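Local coordinates for extracellular solute-binding protein, family 1 (Bifidobacterium longum subsp. infantis ATCC 15697, PDB 3QUF) that probably binds a solute, perhaps a sugar, outside the cell membrane and hands it to an ABC importer, as other family 1 solute-binding proteins do, at residues Ser216-Thr219 / Lys220-Pro224; Leu321-Asn325 / Ser326-Leu330. All coordinates share one frame; numbering follows the deposited sequence. Where two conformers were deposited one is given.

How the contacts relate
Both contacts are local: each joins residues a few positions apart, about one turn of helix, where a helix begins or where one helix gives way to the next. Contact 1 (216-224) starts helix 218-221 and runs into helix 223-234; contact 2 (321-330) is the break between helices 311-324 and 327-337. Each has a hydroxyl residue at an N-cap, Thr217 in the first and Ser326 in the second. They lie on opposite sides of the centre of the chain, each about 21 Å from it, with centres about 40 Å apart and nearest atoms about 29 Å apart. Neither contact holds a bound solute; the sulfate at contact 2 probably came from the crystallisation liquor.

Contact 1 (Ser216-Thr219 / Lys220-Pro224); sequences STFT and KDWTP
With chi1 at -65° in Phe218 and -77° in Trp222, CG of each lies anti to its own carbonyl carbon, beside the backbone N, and the two side chains run alongside each other. The Phe218 ring turns its edge to the indole: Phe218 CD1 sits over the indole face, 3.5 Å from Trp222 CD2, in a T-shaped pair with planes 85° apart. Two largely apolar rings suit this buried side, where Ile211 and Trp212 of helix 209-212 touch Phe218, and the one polar atom of the indole, NE1, bonds to Asp208. The motif is a helix N-terminus. Thr217 is the N-cap: its short hydroxyl accepts from a first-turn N-H that no carbonyl of an earlier turn serves, OG1 from Lys220 N at 2.9 Å, and the aliphatic part of Lys220 lies against that oxygen. Just before it, Ser216 OG donates to Asp221 OD2 over 2.8 Å, from well above the carboxylate plane; OD1 bonds to Tyr197. Phe218 O accepts from two donors one turn later, Trp222 N (2.8 Å) and Thr223 N (3.2 Å). A threonine suits the place of Thr223 because its hydroxyl folds back on the preceding turn, OG1 donating to Thr219 O at 2.6 Å.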
loop_
_atom_site.group_PDB
_atom_site.type_symbol
_atom_site.label_atom_id
_atom_site.label_comp_id
_atom_site.label_asym_id
_atom_site.label_seq_id
_atom_site.Cartn_x
_atom_site.Cartn_y
_atom_site.Cartn_z
ATOM N N SER A 216 14.314 -17.516 0.491
ATOM C CA SER A 216 13.612 -17.916 1.692
ATOM C C SER A 216 12.206 -18.397 1.320
ATOM O O SER A 216 11.853 -18.485 0.137
ATOM C CB SER A 216 13.528 -16.748 2.688
ATOM O OG SER A 216 13.141 -17.235 3.956
ATOM N N THR A 217 11.422 -18.690 2.340
ATOM C CA THR A 217 10.095 -19.260 2.187
ATOM C C THR A 217 9.133 -18.631 3.190
ATOM O O THR A 217 9.546 -18.041 4.164
ATOM C CB THR A 217 10.097 -20.781 2.422
ATOM O OG1 THR A 217 10.460 -21.075 3.786
ATOM C CG2 THR A 217 11.037 -21.487 1.407
ATOM N N PHE A 218 7.847 -18.775 2.936
ATOM C CA PHE A 218 6.839 -18.392 3.934
ATOM C C PHE A 218 7.021 -19.188 5.233
ATOM O O PHE A 218 6.860 -18.663 6.332
ATOM C CB PHE A 218 5.426 -18.570 3.369
ATOM C CG PHE A 218 5.107 -17.656 2.229
ATOM C CD1 PHE A 218 4.753 -16.338 2.457
ATOM C CD2 PHE A 218 5.155 -18.106 0.905
ATOM C CE1 PHE A 218 4.494 -15.501 1.424
ATOM C CE2 PHE A 218 4.904 -17.262 -0.141
ATOM C CZ PHE A 218 4.542 -15.941 0.112
ATOM N N THR A 219 7.349 -20.479 5.122
ATOM C CA THR A 219 7.601 -21.272 6.308
ATOM C C THR A 219 8.716 -20.710 7.157
ATOM O O THR A 219 8.605 -20.702 8.378
ATOM C CB THR A 219 7.898 -22.731 5.931
ATOM O OG1 THR A 219 6.733 -23.254 5.293
ATOM C CG2 THR A 219 8.229 -23.570 7.182
ATOM N N LYS A 220 9.780 -20.232 6.529
ATOM C CA LYS A 220 10.890 -19.638 7.308
ATOM C C LYS A 220 10.500 -18.301 7.935
ATOM O O LYS A 220 10.737 -18.062 9.130
ATOM C CB LYS A 220 12.149 -19.462 6.458
ATOM C CG LYS A 220 12.899 -20.779 6.137
ATOM C CD LYS A 220 14.089 -20.507 5.176
ATOM C CE LYS A 220 14.479 -21.721 4.276
ATOM N NZ LYS A 220 14.960 -21.300 2.878
ATOM N N ASP A 221 9.911 -17.420 7.125
ATOM C CA ASP A 221 9.774 -16.009 7.546
ATOM C C ASP A 221 8.408 -15.577 8.019
ATOM O O ASP A 221 8.318 -14.698 8.872
ATOM C CB ASP A 221 10.276 -15.085 6.450
ATOM C CG ASP A 221 11.789 -14.986 6.429
ATOM O OD1 ASP A 221 12.444 -14.934 7.522
ATOM O OD2 ASP A 221 12.304 -14.974 5.311
ATOM N N TRP A 222 7.338 -16.134 7.468
ATOM C CA TRP A 222 6.021 -15.743 7.913
ATOM C C TRP A 222 5.587 -16.515 9.153
ATOM O O TRP A 222 4.807 -15.997 9.929
ATOM C CB TRP A 222 4.969 -15.891 6.822
ATOM C CG TRP A 222 4.995 -14.779 5.779
ATOM C CD1 TRP A 222 6.099 -14.124 5.286
ATOM C CD2 TRP A 222 3.864 -14.181 5.121
ATOM N NE1 TRP A 222 5.718 -13.201 4.346
ATOM C CE2 TRP A 222 4.356 -13.222 4.218
ATOM C CE3 TRP A 222 2.493 -14.394 5.183
ATOM C CZ2 TRP A 222 3.515 -12.446 3.402
ATOM C CZ3 TRP A 222 1.650 -13.637 4.355
ATOM C CH2 TRP A 222 2.177 -12.668 3.482
ATOM N N THR A 223 6.096 -17.742 9.329
ATOM C CA THR A 223 5.711 -18.542 10.520
ATOM C C THR A 223 5.841 -17.798 11.829
ATOM O O THR A 223 4.892 -17.759 12.597
ATOM C CB THR A 223 6.462 -19.876 10.610
ATOM O OG1 THR A 223 6.192 -20.623 9.432
ATOM C CG2 THR A 223 6.002 -20.657 11.821
ATOM N N PRO A 224 7.008 -17.180 12.092
ATOM C CA PRO A 224 7.162 -16.479 13.377
ATOM C C PRO A 224 6.225 -15.300 13.555
ATOM O O PRO A 224 5.854 -14.963 14.674
ATOM C CB PRO A 224 8.605 -15.993 13.364
ATOM C CG PRO A 224 9.066 -16.064 11.957
ATOM C CD PRO A 224 8.238 -17.151 11.281
#

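Contact 2 (Leu321-Asn325 / Ser326-Leu330); sequences LAYLN and SEEGL. With SO4 (sulfate ion), chain C.
This is a local contact across a helix-to-helix break, in which the last turn of helix 311-324 meets the first turn of helix 327-337 and Asn325 centres an inverse gamma turn between them. The turn's own bond, Ser326 N to Leu324 O, is weak at 3.2 Å. Asn325 suits this buried place because its side-chain amide both donates, from ND2 to Phe111 O and Asp113 O, and accepts, at OD1 from Ser343. Ser326 is the N-cap of the second helix. Its OG, held between backbone N and carbonyl carbon (chi1 73°), donates to Tyr323 O at 2.5 Å and accepts from Gly329 N at 3.2 Å, so one small hydroxyl ties the two helices together. Gly329 fits closely: its CA lies 3.4 Å from Tyr323 O, where a side chain would collide with that oxygen. Ser326 OG lies over one face of the Tyr323 ring, while Glu328 OE2 comes in at its edge, in plane, and accepts from Tyr323 OH (2.6 Å) on its anti lone pair, with ring and carboxylate planes 79° apart. A phenylalanine in place of Tyr323 would probably leave Glu328 OE2 without this donor and its carboxylate freer to turn. At the N-terminus of helix 327-337, Glu327 N donates to sulfate O1 at 2.6 Å, and Glu328 lies in the same first turn; the helix dipole probably favours both negative groups.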
loop_
_atom_site.group_PDB
_atom_site.type_symbol
_atom_site.label_atom_id
_atom_site.label_comp_id
_atom_site.label_asym_id
_atom_site.label_seq_id
_atom_site.Cartn_x
_atom_site.Cartn_y
_atom_site.Cartn_z
ATOM N N LEU A 321 6.341 12.653 -17.577
ATOM C CA LEU A 321 6.804 12.080 -16.295
ATOM C C LEU A 321 7.503 13.123 -15.449
ATOM O O LEU A 321 7.293 13.176 -14.233
ATOM C CB LEU A 321 7.646 10.824 -16.527
ATOM C CG LEU A 321 6.803 9.523 -16.613
ATOM C CD1 LEU A 321 5.902 9.440 -17.750
ATOM C CD2 LEU A 321 7.739 8.279 -16.628
ATOM N N ALA A 322 8.276 13.987 -16.077
ATOM C CA ALA A 322 8.939 15.070 -15.370
ATOM C C ALA A 322 7.956 16.033 -14.758
ATOM O O ALA A 322 8.192 16.538 -13.662
ATOM C CB ALA A 322 9.909 15.811 -16.305
ATOM N N TYR A 323 6.871 16.330 -15.490
ATOM C CA TYR A 323 5.815 17.188 -14.972
ATOM C C TYR A 323 5.092 16.565 -13.803
ATOM O O TYR A 323 4.752 17.240 -12.809
ATOM C CB TYR A 323 4.818 17.530 -16.098
ATOM C CG TYR A 323 3.707 18.439 -15.617
ATOM C CD1 TYR A 323 3.916 19.794 -15.472
ATOM C CD2 TYR A 323 2.486 17.933 -15.271
ATOM C CE1 TYR A 323 2.902 20.622 -15.028
ATOM C CE2 TYR A 323 1.454 18.760 -14.801
ATOM C CZ TYR A 323 1.692 20.092 -14.682
ATOM O OH TYR A 323 0.713 20.953 -14.238
ATOM N N LEU A 324 4.806 15.279 -13.906
ATOM C CA LEU A 324 4.184 14.521 -12.803
ATOM C C LEU A 324 5.029 14.661 -11.544
ATOM O O LEU A 324 4.503 14.965 -10.463
ATOM C CB LEU A 324 4.020 13.036 -13.143
ATOM C CG LEU A 324 2.779 12.580 -13.915
ATOM C CD1 LEU A 324 2.994 11.178 -14.529
ATOM C CD2 LEU A 324 1.580 12.574 -13.022
ATOM N N ASN A 325 6.329 14.476 -11.696
ATOM C CA ASN A 325 7.303 14.711 -10.607
ATOM C C ASN A 325 7.831 16.132 -10.585
ATOM O O ASN A 325 9.035 16.372 -10.712
ATOM C CB ASN A 325 8.447 13.701 -10.651
ATOM C CG ASN A 325 9.323 13.766 -9.416
ATOM O OD1 ASN A 325 8.913 14.307 -8.384
ATOM N ND2 ASN A 325 10.560 13.351 -9.549
ATOM N N SER A 326 6.900 17.071 -10.434
ATOM C CA SER A 326 7.175 18.497 -10.249
ATOM C C SER A 326 6.209 19.004 -9.167
ATOM O O SER A 326 5.201 18.395 -8.872
ATOM C CB SER A 326 6.961 19.299 -11.544
ATOM O OG SER A 326 5.581 19.458 -11.903
ATOM N N GLU A 327 6.509 20.155 -8.589
ATOM C CA GLU A 327 5.702 20.675 -7.501
ATOM C C GLU A 327 4.235 20.864 -7.945
ATOM O O GLU A 327 3.324 20.424 -7.273
ATOM C CB GLU A 327 6.318 21.975 -6.983
ATOM C CG GLU A 327 5.727 22.442 -5.674
ATOM C CD GLU A 327 6.358 23.741 -5.187
ATOM O OE1 GLU A 327 7.219 24.338 -5.893
ATOM O OE2 GLU A 327 5.996 24.167 -4.089
ATOM N N GLU A 328 4.036 21.417 -9.125
ATOM C CA GLU A 328 2.704 21.666 -9.642
ATOM C C GLU A 328 1.981 20.363 -9.917
ATOM O O GLU A 328 0.819 20.191 -9.542
ATOM C CB GLU A 328 2.798 22.496 -10.926
ATOM C CG GLU A 328 1.479 22.872 -11.489
ATOM C CD GLU A 328 1.624 23.816 -12.684
ATOM O OE1 GLU A 328 2.111 24.945 -12.454
ATOM O OE2 GLU A 328 1.263 23.412 -13.820
ATOM N N GLY A 329 2.673 19.439 -10.574
ATOM C CA GLY A 329 2.079 18.133 -10.887
ATOM C C GLY A 329 1.700 17.334 -9.668
ATOM O O GLY A 329 0.626 16.743 -9.596
ATOM N N LEU A 330 2.613 17.299 -8.707
ATOM C CA LEU A 330 2.416 16.522 -7.475
ATOM C C LEU A 330 1.260 17.070 -6.653
ATOM O O LEU A 330 0.460 16.290 -6.099
ATOM C CB LEU A 330 3.704 16.504 -6.635
ATOM C CG LEU A 330 4.863 15.707 -7.230
ATOM C CD1 LEU A 330 6.190 16.147 -6.598
ATOM C CD2 LEU A 330 4.623 14.193 -7.012
HETATM S S SO4 C . 9.647 21.559 -9.520
HETATM O O1 SO4 C . 9.004 20.767 -8.491
HETATM O O2 SO4 C . 10.083 20.730 -10.668
HETATM O O3 SO4 C . 8.747 22.616 -9.989
HETATM O O4 SO4 C . 10.846 22.141 -8.913
#